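Local coordinates for protein malate dehydrogenase (Entamoeba histolytica, PDB 3I0P) that probably catalyses the NAD-dependent interconversion of malate and oxaloacetate in an anaerobic parasitic amoeba, at residues 113-121 and 257-265; 98-109 and 129-139. One frame throughout, in Å; residues are numbered along the deposited sequence.

Contact 1: residues 113-121 and 257-265; sequences MGMVVVRNS and MSSCLSIAN
Val117 and Arg119 of strand 113-121 meet Leu261, Ser262 and Ala264 in residues 257-265, at the end of helix 244-259, and the contact grades from an oily interior to a polar rim. In the tight part, the extended chain of Met115, its CG anti to the backbone N, brings CE against two partners, 3.6 Å from Leu261 CD1 and 3.7 Å from Met257 CE; both side chains cross it at about a right angle. Next along the strand, Val117 CG2 rests 3.7 Å from Ser262 CB, while CG1 reaches toward Leu261 CB. Still in the buried part, Ser262 OG lies 2.9 Å from Val118 O, a weak bond that is not settled, because Ser258 O may compete for the same proton. Met113 of the second subunit packs on Met115, so this end adjoins the dimer interface.

Toward solvent the packing gives way to a directed bond. Arg119 CG sits between its backbone N and carbonyl carbon (chi1 76°), and the chain then runs extended over the carbonyl of Ser262, whose O accepts NH1 at 2.8 Å. This bond is fairly straight (158°) and lies close to the guanidinium plane. Beyond it, the exposed Ile263 flanks NH1. The inner end thus meets Met257 and Leu261 through apolar side chains; the outer end combines Arg119 CB against Ala264 CB with a bond from a guanidinium that is probably positively charged.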
ATOM      1  N   MET A 113      18.465  -0.788  -6.891  1.00 24.72           N
ATOM      2  CA  MET A 113      17.365   0.007  -6.369  1.00 24.04           C
ATOM      3  C   MET A 113      17.687   1.491  -6.320  1.00 23.05           C
ATOM      4  O   MET A 113      18.853   1.880  -6.252  1.00 23.06           O
ATOM      5  CB  MET A 113      16.978  -0.486  -4.980  1.00 24.53           C
ATOM      6  CG  MET A 113      16.422  -1.887  -4.993  1.00 26.35           C
ATOM      7  SD  MET A 113      16.195  -2.470  -3.337  1.00 31.23           S
ATOM      8  CE  MET A 113      14.570  -1.790  -2.964  1.00 30.12           C
ATOM      9  N   GLY A 114      16.641   2.310  -6.342  1.00 21.76           N
ATOM     10  CA  GLY A 114      16.788   3.746  -6.284  1.00 20.66           C
ATOM     11  C   GLY A 114      15.591   4.379  -5.614  1.00 20.28           C
ATOM     12  O   GLY A 114      14.450   3.929  -5.807  1.00 20.40           O
ATOM     13  N   MET A 115      15.853   5.414  -4.816  1.00 19.34           N
ATOM     14  CA  MET A 115      14.795   6.203  -4.192  1.00 18.59           C
ATOM     15  C   MET A 115      15.143   7.680  -4.188  1.00 18.19           C
ATOM     16  O   MET A 115      16.205   8.089  -3.707  1.00 18.14           O
ATOM     17  CB  MET A 115      14.499   5.735  -2.768  1.00 18.40           C
ATOM     18  CG  MET A 115      13.395   6.538  -2.095  1.00 18.44           C
ATOM     19  SD  MET A 115      12.647   5.673  -0.706  1.00 18.80           S
ATOM     20  CE  MET A 115      11.430   6.876  -0.185  1.00 17.55           C
ATOM     21  N   VAL A 116      14.239   8.484  -4.726  1.00 17.65           N
ATOM     22  CA  VAL A 116      14.442   9.913  -4.744  1.00 17.23           C
ATOM     23  C   VAL A 116      13.250  10.550  -4.091  1.00 17.25           C
ATOM     24  O   VAL A 116      12.112  10.206  -4.418  1.00 17.91           O
ATOM     25  CB  VAL A 116      14.640  10.434  -6.170  1.00 17.16           C
ATOM     26  CG1 VAL A 116      14.610  11.941  -6.197  1.00 16.63           C
ATOM     27  CG2 VAL A 116      15.963   9.924  -6.722  1.00 16.86           C
ATOM     28  N   VAL A 117      13.501  11.449  -3.142  1.00 17.09           N
ATOM     29  CA  VAL A 117      12.417  12.195  -2.492  1.00 17.25           C
ATOM     30  C   VAL A 117      12.498  13.689  -2.817  1.00 17.35           C
ATOM     31  O   VAL A 117      13.569  14.207  -3.142  1.00 17.19           O
ATOM     32  CB  VAL A 117      12.347  11.942  -0.955  1.00 17.25           C
ATOM     33  CG1 VAL A 117      12.022  10.481  -0.678  1.00 17.19           C
ATOM     34  CG2 VAL A 117      13.645  12.351  -0.264  1.00 16.92           C
ATOM     35  N   VAL A 118      11.357  14.369  -2.744  1.00 17.51           N
ATOM     36  CA  VAL A 118      11.279  15.774  -3.126  1.00 17.41           C
ATOM     37  C   VAL A 118      10.569  16.581  -2.049  1.00 17.99           C
ATOM     38  O   VAL A 118       9.545  16.140  -1.517  1.00 17.82           O
ATOM     39  CB  VAL A 118      10.521  15.962  -4.476  1.00 17.15           C
ATOM     40  CG1 VAL A 118      10.488  17.418  -4.869  1.00 15.56           C
ATOM     41  CG2 VAL A 118      11.157  15.124  -5.590  1.00 16.71           C
ATOM     42  N   ARG A 119      11.136  17.747  -1.724  1.00 18.57           N
ATOM     43  CA  ARG A 119      10.450  18.784  -0.939  1.00 19.14           C
ATOM     44  C   ARG A 119      10.255  20.073  -1.763  1.00 19.43           C
ATOM     45  O   ARG A 119      10.887  20.248  -2.819  1.00 19.65           O
ATOM     46  CB  ARG A 119      11.212  19.093   0.358  1.00 19.13           C
ATOM     47  CG  ARG A 119      12.463  19.942   0.181  1.00 19.59           C
ATOM     48  CD  ARG A 119      12.876  20.687   1.465  1.00 18.98           C
ATOM     49  NE  ARG A 119      14.225  21.232   1.324  1.00 19.82           N
ATOM     50  CZ  ARG A 119      15.342  20.655   1.774  1.00 20.62           C
ATOM     51  NH1 ARG A 119      15.307  19.503   2.446  1.00 20.08           N
ATOM     52  NH2 ARG A 119      16.511  21.239   1.562  1.00 20.91           N
ATOM     53  N   ASN A 120       9.388  20.966  -1.274  1.00 19.29           N
ATOM     54  CA  ASN A 120       9.183  22.290  -1.882  1.00 18.92           C
ATOM     55  C   ASN A 120       8.833  22.156  -3.375  1.00 18.85           C
ATOM     56  O   ASN A 120       9.447  22.770  -4.252  1.00 19.10           O
ATOM     57  CB  ASN A 120      10.403  23.195  -1.601  1.00 18.94           C
ATOM     58  CG  ASN A 120      10.292  24.608  -2.221  1.00 18.69           C
ATOM     59  OD1 ASN A 120       9.220  25.213  -2.280  1.00 18.07           O
ATOM     60  ND2 ASN A 120      11.426  25.132  -2.666  1.00 17.17           N
ATOM     61  N   SER A 121       7.836  21.316  -3.639  1.00 18.55           N
ATOM     62  CA  SER A 121       7.331  21.072  -4.982  1.00 18.07           C
ATOM     63  C   SER A 121       5.852  21.455  -5.055  1.00 18.11           C
ATOM     64  O   SER A 121       5.275  21.941  -4.076  1.00 18.04           O
ATOM     65  CB  SER A 121       7.522  19.603  -5.358  1.00 17.91           C
ATOM     66  OG  SER A 121       7.222  19.368  -6.726  1.00 18.16           O
ATOM     67  N   MET A 257       6.460   9.121   3.808  1.00 16.71           N
ATOM     68  CA  MET A 257       7.361   8.924   2.672  1.00 16.71           C
ATOM     69  C   MET A 257       7.539  10.211   1.871  1.00 16.85           C
ATOM     70  O   MET A 257       8.614  10.468   1.334  1.00 16.93           O
ATOM     71  CB  MET A 257       6.836   7.813   1.741  1.00 16.78           C
ATOM     72  CG  MET A 257       6.721   6.432   2.375  1.00 15.96           C
ATOM     73  SD  MET A 257       8.329   5.694   2.675  1.00 15.09           S
ATOM     74  CE  MET A 257       8.650   4.885   1.104  1.00 13.87           C
ATOM     75  N   SER A 258       6.474  11.008   1.781  1.00 17.08           N
ATOM     76  CA  SER A 258       6.488  12.229   0.970  1.00 17.19           C
ATOM     77  C   SER A 258       7.140  13.399   1.686  1.00 17.26           C
ATOM     78  O   SER A 258       7.830  14.180   1.042  1.00 17.29           O
ATOM     79  CB  SER A 258       5.081  12.601   0.498  1.00 17.18           C
ATOM     80  OG  SER A 258       4.526  11.528  -0.246  1.00 17.52           O
ATOM     81  N   SER A 259       6.957  13.500   3.010  1.00 17.42           N
ATOM     82  CA  SER A 259       7.471  14.655   3.779  1.00 17.51           C
ATOM     83  C   SER A 259       8.690  14.419   4.695  1.00 17.38           C
ATOM     84  O   SER A 259       9.556  15.287   4.811  1.00 17.38           O
ATOM     85  CB  SER A 259       6.345  15.316   4.576  1.00 17.45           C
ATOM     86  OG  SER A 259       5.712  14.386   5.431  1.00 18.51           O
ATOM     87  N   CYS A 260       8.766  13.258   5.337  1.00 17.13           N
ATOM     88  CA  CYS A 260       9.736  13.069   6.415  1.00 16.92           C
ATOM     89  C   CYS A 260      11.161  12.875   5.948  1.00 17.14           C
ATOM     90  O   CYS A 260      12.104  13.215   6.668  1.00 17.17           O
ATOM     91  CB  CYS A 260       9.314  11.925   7.330  1.00 16.66           C
ATOM     92  SG  CYS A 260       7.906  12.376   8.338  1.00 16.43           S
ATOM     93  N   LEU A 261      11.321  12.332   4.745  1.00 17.28           N
ATOM     94  CA  LEU A 261      12.650  12.092   4.205  1.00 17.46           C
ATOM     95  C   LEU A 261      13.228  13.332   3.514  1.00 18.12           C
ATOM     96  O   LEU A 261      14.422  13.572   3.574  1.00 18.94           O
ATOM     97  CB  LEU A 261      12.653  10.855   3.298  1.00 16.94           C
ATOM     98  CG  LEU A 261      12.377   9.513   4.008  1.00 15.81           C
ATOM     99  CD1 LEU A 261      11.952   8.430   3.034  1.00 14.09           C
ATOM    100  CD2 LEU A 261      13.567   9.041   4.837  1.00 12.68           C
ATOM    101  N   SER A 262      12.376  14.136   2.896  1.00 18.91           N
ATOM    102  CA  SER A 262      12.806  15.347   2.193  1.00 19.75           C
ATOM    103  C   SER A 262      12.652  16.654   3.003  1.00 20.59           C
ATOM    104  O   SER A 262      13.097  17.710   2.545  1.00 21.00           O
ATOM    105  CB  SER A 262      12.009  15.486   0.894  1.00 19.71           C
ATOM    106  OG  SER A 262      10.618  15.601   1.176  1.00 19.36           O
ATOM    107  N   ILE A 263      12.027  16.578   4.183  1.00 20.80           N
ATOM    108  CA  ILE A 263      11.640  17.754   4.995  1.00 21.26           C
ATOM    109  C   ILE A 263      10.653  18.703   4.273  1.00 21.93           C
ATOM    110  O   ILE A 263      10.906  19.905   4.129  1.00 22.42           O
ATOM    111  CB  ILE A 263      12.847  18.552   5.601  1.00 20.99           C
ATOM    112  CG1 ILE A 263      14.030  17.630   5.929  1.00 21.23           C
ATOM    113  CG2 ILE A 263      12.407  19.287   6.858  1.00 20.08           C
ATOM    114  CD1 ILE A 263      15.315  18.371   6.340  1.00 20.51           C
ATOM    115  N   ALA A 264       9.525  18.152   3.836  1.00 22.20           N
ATOM    116  CA  ALA A 264       8.470  18.927   3.172  1.00 22.18           C
ATOM    117  C   ALA A 264       7.377  19.245   4.162  1.00 22.24           C
ATOM    118  O   ALA A 264       7.285  18.596   5.205  1.00 22.50           O
ATOM    119  CB  ALA A 264       7.884  18.139   1.996  1.00 21.77           C
ATOM    120  N   ASN A 265       6.542  20.229   3.832  1.00 22.30           N
ATOM    121  CA  ASN A 265       5.319  20.481   4.587  1.00 22.58           C
ATOM    122  C   ASN A 265       4.475  19.214   4.685  1.00 22.96           C
ATOM    123  O   ASN A 265       4.377  18.437   3.722  1.00 22.72           O
ATOM    124  CB  ASN A 265       4.496  21.592   3.936  1.00 22.52           C
ATOM    125  CG  ASN A 265       5.247  22.910   3.852  1.00 23.26           C
ATOM    126  OD1 ASN A 265       6.009  23.270   4.753  1.00 24.52           O
ATOM    127  ND2 ASN A 265       5.042  23.633   2.764  1.00 22.50           N
TER
HETATM  128  O   HOH W   1       7.687  21.449   1.170  1.00 23.23           O

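Contact 2: residues 98-109 and 129-139; sequences TIGMKMAIEKAK and YYSLLAAQEGC
Met101 on helix 98-109 enters helix 129-136 as a knob, seated among Tyr130, Ser131, Leu133 and Ala134. Its CB faces Tyr130 CB at 4.3 Å. CG, anti to the backbone N (chi1 176°), lies 3.3 Å from Tyr130 O. The chain then bends at chi2 (59°), which brings SD to 4.0 Å from Ala134 CB. A second bend at chi3 brings CE to 3.5 Å from Tyr130 O. One turn on, Ile105 sets CD1 3.6 Å from Leu133 O, and its other branch, CG2, is 3.8 Å from Glu137 CG.

The two helix segments run in the same general direction, inclined at -28°, on one face of the mixed sheet, where Phe286 of strand 282-290 touches both Met101 and Tyr130. Helix 93-111 links the parallel strands 83-87 and 113-121 in a beta-alpha-beta crossover. Helix 127-136 closes in a Schellman motif with Gly138 as its C-prime residue: Gly138 N bonds to Ala135 O and Cys139 N to Ala134 O, turning the chain into strand 139-145.

At that closing turn Lys109, bent at chi2, swings its ammonium to Glu137 O, with NZ 2.7 Å away; the bond is to the backbone, and the Glu137 carboxylate stays apart from NZ. At the other end, the Tyr130 ring presents its edge to Thr98 N, while its OH bonds to Phe124 O and its ring stacks on Phe124. Thr98 OG1, hydrogen-bonded to His94 O, also accepts from a water at 2.7 Å that in turn bonds to Tyr129 OH.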
ATOM      1  N   THR A  98       9.318  13.883 -12.815  1.00 19.65           N
ATOM      2  CA  THR A  98       9.928  13.240 -13.971  1.00 19.25           C
ATOM      3  C   THR A  98      11.418  13.083 -13.742  1.00 19.29           C
ATOM      4  O   THR A  98      11.978  12.002 -13.922  1.00 19.29           O
ATOM      5  CB  THR A  98       9.650  14.027 -15.265  1.00 19.15           C
ATOM      6  OG1 THR A  98       8.240  14.055 -15.496  1.00 18.63           O
ATOM      7  CG2 THR A  98      10.332  13.390 -16.464  1.00 18.29           C
ATOM      8  N   ILE A  99      12.056  14.163 -13.324  1.00 19.55           N
ATOM      9  CA  ILE A  99      13.476  14.117 -13.011  1.00 19.95           C
ATOM     10  C   ILE A  99      13.774  13.153 -11.842  1.00 20.21           C
ATOM     11  O   ILE A  99      14.650  12.289 -11.959  1.00 20.00           O
ATOM     12  CB  ILE A  99      14.035  15.529 -12.787  1.00 20.02           C
ATOM     13  CG1 ILE A  99      13.938  16.313 -14.103  1.00 19.25           C
ATOM     14  CG2 ILE A  99      15.488  15.474 -12.224  1.00 19.81           C
ATOM     15  CD1 ILE A  99      14.046  17.812 -13.947  1.00 19.48           C
ATOM     16  N   GLY A 100      13.008  13.274 -10.754  1.00 20.53           N
ATOM     17  CA  GLY A 100      13.157  12.415  -9.578  1.00 20.79           C
ATOM     18  C   GLY A 100      13.078  10.922  -9.861  1.00 21.11           C
ATOM     19  O   GLY A 100      13.927  10.152  -9.402  1.00 21.61           O
ATOM     20  N   MET A 101      12.062  10.510 -10.612  1.00 21.06           N
ATOM     21  CA  MET A 101      11.875   9.103 -10.943  1.00 21.35           C
ATOM     22  C   MET A 101      12.914   8.616 -11.957  1.00 21.91           C
ATOM     23  O   MET A 101      13.505   7.553 -11.776  1.00 22.07           O
ATOM     24  CB  MET A 101      10.438   8.832 -11.429  1.00 21.06           C
ATOM     25  CG  MET A 101      10.179   7.396 -11.882  1.00 20.01           C
ATOM     26  SD  MET A 101      10.462   6.113 -10.634  1.00 18.26           S
ATOM     27  CE  MET A 101       8.873   6.044  -9.813  1.00 15.49           C
ATOM     28  N   LYS A 102      13.150   9.396 -13.013  1.00 22.53           N
ATOM     29  CA  LYS A 102      14.196   9.063 -13.987  1.00 22.98           C
ATOM     30  C   LYS A 102      15.510   8.828 -13.262  1.00 23.12           C
ATOM     31  O   LYS A 102      16.285   7.945 -13.612  1.00 23.03           O
ATOM     32  CB  LYS A 102      14.377  10.186 -14.999  1.00 22.78           C
ATOM     33  CG  LYS A 102      13.511  10.067 -16.212  1.00 23.47           C
ATOM     34  CD  LYS A 102      13.568  11.337 -17.064  1.00 25.00           C
ATOM     35  CE  LYS A 102      14.932  11.551 -17.727  1.00 25.54           C
ATOM     36  NZ  LYS A 102      14.943  12.846 -18.481  1.00 27.03           N
ATOM     37  N   MET A 103      15.733   9.645 -12.243  1.00 23.69           N
ATOM     38  CA  MET A 103      16.910   9.579 -11.409  1.00 24.32           C
ATOM     39  C   MET A 103      16.891   8.313 -10.550  1.00 24.28           C
ATOM     40  O   MET A 103      17.903   7.619 -10.451  1.00 24.48           O
ATOM     41  CB  MET A 103      16.947  10.831 -10.551  1.00 24.66           C
ATOM     42  CG  MET A 103      18.239  11.098  -9.859  1.00 27.16           C
ATOM     43  SD  MET A 103      18.399  12.862  -9.504  1.00 31.13           S
ATOM     44  CE  MET A 103      19.896  12.756  -8.521  1.00 29.91           C
ATOM     45  N   ALA A 104      15.741   7.996  -9.955  1.00 23.97           N
ATOM     46  CA  ALA A 104      15.593   6.746  -9.211  1.00 23.87           C
ATOM     47  C   ALA A 104      15.787   5.507 -10.099  1.00 24.08           C
ATOM     48  O   ALA A 104      16.349   4.505  -9.653  1.00 23.95           O
ATOM     49  CB  ALA A 104      14.254   6.701  -8.510  1.00 23.70           C
ATOM     50  N   ILE A 105      15.322   5.582 -11.347  1.00 24.31           N
ATOM     51  CA  ILE A 105      15.489   4.500 -12.323  1.00 24.78           C
ATOM     52  C   ILE A 105      16.968   4.291 -12.647  1.00 25.53           C
ATOM     53  O   ILE A 105      17.473   3.163 -12.640  1.00 26.06           O
ATOM     54  CB  ILE A 105      14.709   4.787 -13.633  1.00 24.57           C
ATOM     55  CG1 ILE A 105      13.204   4.669 -13.401  1.00 24.57           C
ATOM     56  CG2 ILE A 105      15.141   3.841 -14.751  1.00 24.15           C
ATOM     57  CD1 ILE A 105      12.361   5.347 -14.476  1.00 23.66           C
ATOM     58  N   GLU A 106      17.649   5.397 -12.921  1.00 26.22           N
ATOM     59  CA  GLU A 106      19.053   5.414 -13.277  1.00 27.18           C
ATOM     60  C   GLU A 106      19.883   4.714 -12.195  1.00 27.04           C
ATOM     61  O   GLU A 106      20.712   3.851 -12.494  1.00 27.19           O
ATOM     62  CB  GLU A 106      19.479   6.873 -13.447  1.00 27.70           C
ATOM     63  CG  GLU A 106      20.758   7.114 -14.233  1.00 31.08           C
ATOM     64  CD  GLU A 106      21.293   8.542 -14.049  1.00 35.56           C
ATOM     65  OE1 GLU A 106      20.703   9.318 -13.250  1.00 36.52           O
ATOM     66  OE2 GLU A 106      22.308   8.883 -14.708  1.00 36.79           O
ATOM     67  N   LYS A 107      19.633   5.085 -10.940  1.00 26.85           N
ATOM     68  CA  LYS A 107      20.245   4.451  -9.773  1.00 26.53           C
ATOM     69  C   LYS A 107      19.861   2.980  -9.604  1.00 26.57           C
ATOM     70  O   LYS A 107      20.658   2.188  -9.096  1.00 26.64           O
ATOM     71  CB  LYS A 107      19.873   5.202  -8.492  1.00 26.36           C
ATOM     72  CG  LYS A 107      20.237   6.666  -8.490  1.00 25.81           C
ATOM     73  CD  LYS A 107      20.002   7.284  -7.132  1.00 24.89           C
ATOM     74  CE  LYS A 107      20.584   8.681  -7.070  1.00 25.71           C
ATOM     75  NZ  LYS A 107      22.060   8.673  -7.314  1.00 25.95           N
ATOM     76  N   ALA A 108      18.647   2.613 -10.000  1.00 26.56           N
ATOM     77  CA  ALA A 108      18.232   1.218  -9.873  1.00 27.07           C
ATOM     78  C   ALA A 108      18.987   0.368 -10.883  1.00 27.52           C
ATOM     79  O   ALA A 108      19.434  -0.727 -10.558  1.00 27.30           O
ATOM     80  CB  ALA A 108      16.721   1.062 -10.038  1.00 27.07           C
ATOM     81  N   LYS A 109      19.149   0.903 -12.094  1.00 28.06           N
ATOM     82  CA  LYS A 109      19.876   0.230 -13.168  1.00 28.41           C
ATOM     83  C   LYS A 109      21.339  -0.016 -12.817  1.00 28.89           C
ATOM     84  O   LYS A 109      21.917  -1.033 -13.207  1.00 28.82           O
ATOM     85  CB  LYS A 109      19.780   1.036 -14.459  1.00 28.20           C
ATOM     86  CG  LYS A 109      18.389   1.076 -15.073  1.00 28.53           C
ATOM     87  CD  LYS A 109      17.978  -0.276 -15.607  1.00 28.64           C
ATOM     88  CE  LYS A 109      16.991  -0.116 -16.736  1.00 29.99           C
ATOM     89  NZ  LYS A 109      16.478  -1.441 -17.157  1.00 30.54           N
ATOM     90  N   TYR A 129       1.707   8.317 -13.520  1.00 16.37           N
ATOM     91  CA  TYR A 129       2.604   8.701 -14.615  1.00 16.12           C
ATOM     92  C   TYR A 129       4.037   8.314 -14.300  1.00 15.88           C
ATOM     93  O   TYR A 129       4.737   7.749 -15.134  1.00 15.55           O
ATOM     94  CB  TYR A 129       2.520  10.206 -14.908  1.00 16.15           C
ATOM     95  CG  TYR A 129       3.490  10.674 -15.979  1.00 16.45           C
ATOM     96  CD1 TYR A 129       3.209  10.483 -17.331  1.00 17.24           C
ATOM     97  CD2 TYR A 129       4.702  11.291 -15.640  1.00 17.17           C
ATOM     98  CE1 TYR A 129       4.095  10.900 -18.326  1.00 17.67           C
ATOM     99  CE2 TYR A 129       5.603  11.708 -16.627  1.00 17.31           C
ATOM    100  CZ  TYR A 129       5.284  11.515 -17.965  1.00 19.02           C
ATOM    101  OH  TYR A 129       6.149  11.930 -18.955  1.00 20.87           O
ATOM    102  N   TYR A 130       4.466   8.624 -13.084  1.00 15.87           N
ATOM    103  CA  TYR A 130       5.842   8.377 -12.666  1.00 15.81           C
ATOM    104  C   TYR A 130       6.114   6.880 -12.515  1.00 15.99           C
ATOM    105  O   TYR A 130       7.201   6.405 -12.838  1.00 15.48           O
ATOM    106  CB  TYR A 130       6.155   9.190 -11.402  1.00 15.54           C
ATOM    107  CG  TYR A 130       5.695  10.613 -11.587  1.00 15.31           C
ATOM    108  CD1 TYR A 130       6.494  11.554 -12.260  1.00 14.86           C
ATOM    109  CD2 TYR A 130       4.427  11.004 -11.169  1.00 14.74           C
ATOM    110  CE1 TYR A 130       6.040  12.847 -12.480  1.00 14.11           C
ATOM    111  CE2 TYR A 130       3.971  12.289 -11.378  1.00 14.39           C
ATOM    112  CZ  TYR A 130       4.773  13.206 -12.029  1.00 14.25           C
ATOM    113  OH  TYR A 130       4.288  14.477 -12.213  1.00 14.39           O
ATOM    114  N   SER A 131       5.106   6.136 -12.071  1.00 16.49           N
ATOM    115  CA  SER A 131       5.220   4.685 -11.985  1.00 17.46           C
ATOM    116  C   SER A 131       5.333   4.058 -13.371  1.00 17.61           C
ATOM    117  O   SER A 131       6.067   3.087 -13.557  1.00 17.68           O
ATOM    118  CB  SER A 131       4.047   4.081 -11.204  1.00 17.64           C
ATOM    119  OG  SER A 131       4.229   4.294  -9.808  1.00 18.81           O
ATOM    120  N   LEU A 132       4.618   4.624 -14.341  1.00 17.86           N
ATOM    121  CA  LEU A 132       4.702   4.148 -15.718  1.00 18.19           C
ATOM    122  C   LEU A 132       6.112   4.315 -16.293  1.00 18.32           C
ATOM    123  O   LEU A 132       6.594   3.444 -17.011  1.00 18.81           O
ATOM    124  CB  LEU A 132       3.667   4.838 -16.610  1.00 18.25           C
ATOM    125  CG  LEU A 132       2.196   4.461 -16.414  1.00 18.66           C
ATOM    126  CD1 LEU A 132       1.299   5.430 -17.164  1.00 19.24           C
ATOM    127  CD2 LEU A 132       1.906   3.031 -16.841  1.00 18.51           C
ATOM    128  N   LEU A 133       6.776   5.419 -15.965  1.00 18.38           N
ATOM    129  CA  LEU A 133       8.151   5.630 -16.401  1.00 18.63           C
ATOM    130  C   LEU A 133       9.039   4.475 -15.954  1.00 19.09           C
ATOM    131  O   LEU A 133       9.881   4.003 -16.714  1.00 19.81           O
ATOM    132  CB  LEU A 133       8.703   6.953 -15.865  1.00 18.26           C
ATOM    133  CG  LEU A 133       8.138   8.278 -16.391  1.00 18.52           C
ATOM    134  CD1 LEU A 133       8.756   9.436 -15.590  1.00 18.50           C
ATOM    135  CD2 LEU A 133       8.370   8.469 -17.901  1.00 16.88           C
ATOM    136  N   ALA A 134       8.839   4.016 -14.722  1.00 19.39           N
ATOM    137  CA  ALA A 134       9.628   2.928 -14.166  1.00 19.59           C
ATOM    138  C   ALA A 134       9.346   1.592 -14.860  1.00 19.77           C
ATOM    139  O   ALA A 134      10.280   0.860 -15.188  1.00 19.55           O
ATOM    140  CB  ALA A 134       9.406   2.822 -12.669  1.00 19.47           C
ATOM    141  N   ALA A 135       8.070   1.294 -15.100  1.00 20.04           N
ATOM    142  CA  ALA A 135       7.678   0.053 -15.772  1.00 20.79           C
ATOM    143  C   ALA A 135       8.204  -0.057 -17.219  1.00 21.65           C
ATOM    144  O   ALA A 135       8.539  -1.159 -17.688  1.00 21.58           O
ATOM    145  CB  ALA A 135       6.183  -0.124 -15.722  1.00 20.34           C
ATOM    146  N   GLN A 136       8.293   1.080 -17.912  1.00 22.57           N
ATOM    147  CA  GLN A 136       8.826   1.119 -19.277  1.00 23.58           C
ATOM    148  C   GLN A 136      10.306   0.740 -19.342  1.00 23.65           C
ATOM    149  O   GLN A 136      10.752   0.200 -20.348  1.00 23.45           O
ATOM    150  CB  GLN A 136       8.641   2.497 -19.896  1.00 23.71           C
ATOM    151  CG  GLN A 136       7.237   2.809 -20.347  1.00 26.76           C
ATOM    152  CD  GLN A 136       7.016   4.314 -20.501  1.00 30.82           C
ATOM    153  OE1 GLN A 136       7.946   5.061 -20.853  1.00 32.55           O
ATOM    154  NE2 GLN A 136       5.787   4.769 -20.225  1.00 31.05           N
ATOM    155  N   GLU A 137      11.049   1.050 -18.275  1.00 24.01           N
ATOM    156  CA  GLU A 137      12.472   0.707 -18.142  1.00 24.29           C
ATOM    157  C   GLU A 137      12.717  -0.643 -17.458  1.00 23.97           C
ATOM    158  O   GLU A 137      13.843  -0.922 -17.040  1.00 24.32           O
ATOM    159  CB  GLU A 137      13.228   1.794 -17.350  1.00 24.73           C
ATOM    160  CG  GLU A 137      13.267   3.180 -17.983  1.00 26.79           C
ATOM    161  CD  GLU A 137      13.701   3.134 -19.428  1.00 30.41           C
ATOM    162  OE1 GLU A 137      14.771   2.542 -19.708  1.00 31.02           O
ATOM    163  OE2 GLU A 137      12.959   3.671 -20.282  1.00 32.54           O
ATOM    164  N   GLY A 138      11.680  -1.465 -17.320  1.00 23.44           N
ATOM    165  CA  GLY A 138      11.830  -2.778 -16.685  1.00 23.00           C
ATOM    166  C   GLY A 138      12.031  -2.747 -15.173  1.00 22.83           C
ATOM    167  O   GLY A 138      12.568  -3.693 -14.586  1.00 22.97           O
ATOM    168  N   CYS A 139      11.592  -1.660 -14.541  1.00 22.28           N
ATOM    169  CA  CYS A 139      11.601  -1.542 -13.092  1.00 21.32           C
ATOM    170  C   CYS A 139      10.182  -1.547 -12.523  1.00 21.05           C
ATOM    171  O   CYS A 139       9.236  -1.115 -13.185  1.00 20.57           O
ATOM    172  CB  CYS A 139      12.262  -0.240 -12.685  1.00 21.24           C
ATOM    173  SG  CYS A 139      13.993  -0.100 -13.073  1.00 21.67           S
TER
HETATM  174  O   HOH W   2       7.239  14.406 -17.994  1.00 14.78           O

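The two contacts interleave along the chain, in the order 98-109, 113-121, 129-139, 257-265, and their centres lie 16 Å apart. Strand 113-121 joins helix 93-111 to helix 127-136; it belongs to contact 1 on one face and packs on helix 93-111 with the other, because its side chains alternate: Met115 and Val117 look to the 257-265 segment, whereas Val116 turns onto Gly100 and Ala104. The seven-stranded mixed sheet is thus covered on opposite faces, by the helix pair of contact 2 and by the 257-265 segment. The side chains of Ser258 and Tyr130 are about 9 and 7 Å from a bound NAD, not necessarily the same molecule, consistent with both contacts lying near cofactor sites.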